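PDB 3K0Y: putative TOXIN related protein from Parabacteroides distasonis ATCC 8503, which is of unknown function but carries a NigD-like pairing of an N-terminal OB domain with a C-terminal beta sandwich. Local coordinates for residues Asp185-Asn189 with Ala198-Lys202. Residues are numbered along the deposited sequence; the frame is centred on the assembly and turned at random.
Sequences DLVVN and AYKLK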
# COMPACT_ATOMS: atom_id res chain seq x y z
N ASP A 185 10.26 5.94 13.42
CA ASP A 185 9.15 5.07 13.73
C ASP A 185 7.89 5.57 13.06
O ASP A 185 7.53 6.75 13.20
CB ASP A 185 8.90 5.01 15.22
CG ASP A 185 9.99 4.26 15.97
OD1 ASP A 185 10.85 3.58 15.36
OD2 ASP A 185 9.96 4.40 17.20
N LEU A 186 7.22 4.67 12.35
CA LEU A 186 5.95 4.96 11.71
C LEU A 186 4.93 4.16 12.47
O LEU A 186 5.08 2.96 12.63
CB LEU A 186 6.01 4.57 10.24
CG LEU A 186 4.89 4.99 9.30
CD1 LEU A 186 4.93 6.46 9.01
CD2 LEU A 186 4.90 4.22 7.97
N VAL A 187 3.94 4.85 13.01
CA VAL A 187 2.88 4.26 13.80
C VAL A 187 1.63 4.32 12.90
O VAL A 187 1.23 5.39 12.42
CB VAL A 187 2.69 5.03 15.13
CG1 VAL A 187 1.46 4.56 15.90
CG2 VAL A 187 3.97 4.87 16.04
N VAL A 188 1.03 3.16 12.65
CA VAL A 188 -0.20 3.09 11.93
C VAL A 188 -1.26 2.50 12.84
O VAL A 188 -1.21 1.31 13.18
CB VAL A 188 -0.06 2.20 10.68
CG1 VAL A 188 -1.39 2.13 9.94
CG2 VAL A 188 1.06 2.69 9.77
N ASN A 189 -2.26 3.33 13.18
CA ASN A 189 -3.45 2.95 13.89
C ASN A 189 -4.55 2.46 12.94
O ASN A 189 -4.66 2.94 11.79
CB ASN A 189 -3.93 4.16 14.69
CG ASN A 189 -2.96 4.54 15.78
OD1 ASN A 189 -2.63 3.72 16.60
ND2 ASN A 189 -2.45 5.74 15.76
N ALA A 198 -2.51 -0.57 16.93
CA ALA A 198 -1.38 0.14 16.35
C ALA A 198 -0.35 -0.86 15.82
O ALA A 198 -0.12 -1.92 16.41
CB ALA A 198 -0.69 1.02 17.38
N TYR A 199 0.29 -0.51 14.73
CA TYR A 199 1.43 -1.27 14.31
C TYR A 199 2.55 -0.28 14.09
O TYR A 199 2.31 0.81 13.64
CB TYR A 199 1.14 -2.10 13.07
CG TYR A 199 0.40 -3.40 13.39
CD1 TYR A 199 0.65 -4.16 14.60
CD2 TYR A 199 -0.57 -3.86 12.51
CE1 TYR A 199 -0.09 -5.36 14.85
CE2 TYR A 199 -1.31 -4.98 12.78
CZ TYR A 199 -1.07 -5.76 13.92
OH TYR A 199 -1.86 -6.88 14.00
N LYS A 200 3.76 -0.66 14.48
CA LYS A 200 4.92 0.21 14.44
C LYS A 200 5.91 -0.32 13.47
O LYS A 200 6.42 -1.42 13.65
CB LYS A 200 5.59 0.28 15.78
CG LYS A 200 4.87 1.02 16.81
CD LYS A 200 5.85 1.48 17.92
CE LYS A 200 5.13 2.40 18.93
NZ LYS A 200 5.84 2.41 20.23
N LEU A 201 6.23 0.46 12.47
CA LEU A 201 7.19 0.06 11.47
C LEU A 201 8.32 1.08 11.42
O LEU A 201 8.18 2.23 11.83
CB LEU A 201 6.53 -0.05 10.07
CG LEU A 201 5.17 -0.72 9.92
CD1 LEU A 201 4.05 0.27 10.26
CD2 LEU A 201 4.89 -1.22 8.46
N LYS A 202 9.44 0.65 10.87
CA LYS A 202 10.59 1.51 10.66
C LYS A 202 10.43 2.08 9.28
O LYS A 202 10.09 1.35 8.37
CB LYS A 202 11.89 0.69 10.72
CG LYS A 202 12.18 0.10 12.06
CD LYS A 202 12.57 1.18 13.01
CE LYS A 202 13.07 0.65 14.35
NZ LYS A 202 12.95 1.69 15.44
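Lys202 NZ meets Asp185 OD1 at 2.8 Å in a salt bridge that uses the syn lone pair of the carboxylate oxygen. The two side chains run side by side off the same face of the sheet, and the bend of the lysine at its second torsion (chi2 -71°) turns the ammonium back toward the acid. Next along that face, Val187 lays CG2 against the extended chain of Lys200, 4.0 Å from both CG and CE, so the aliphatic part of the lysine is what touches. At the far end Asn189 OD1 sits 3.4 Å from Ala198 CB.

These pairs belong to the antiparallel hairpin of strands 184-192 and 195-203, in the NigD-like C-terminal beta sandwich domain. Between 185-189 and 198-202 the hydrogen-bonded pairs Leu186-Leu201 and Val188-Tyr199 interleave with three non-hydrogen-bonded ones; Leu186 N to Leu201 O is 2.7 Å, and the bond from Val188 N to Tyr199 O is almost straight (177°).

On the opposite face, Val188 CG2 and Leu201 CD1 meet at 3.9 Å, their side chains crossing at a slant. Ile115 and Met113 of strand 113-116 pack against this apolar face. The ring of Tyr199 leads away from 185-189 to meet that of Tyr190, with the planes at about 35°, and its hydroxyl hydrogen-bonds Ile108 O. Strand 149-155 flanks the hairpin beyond Val187 and Asn189, both backbone-bonded to Leu150, which puts 195-203 at one edge of this four-stranded sheet, as counted within the chain.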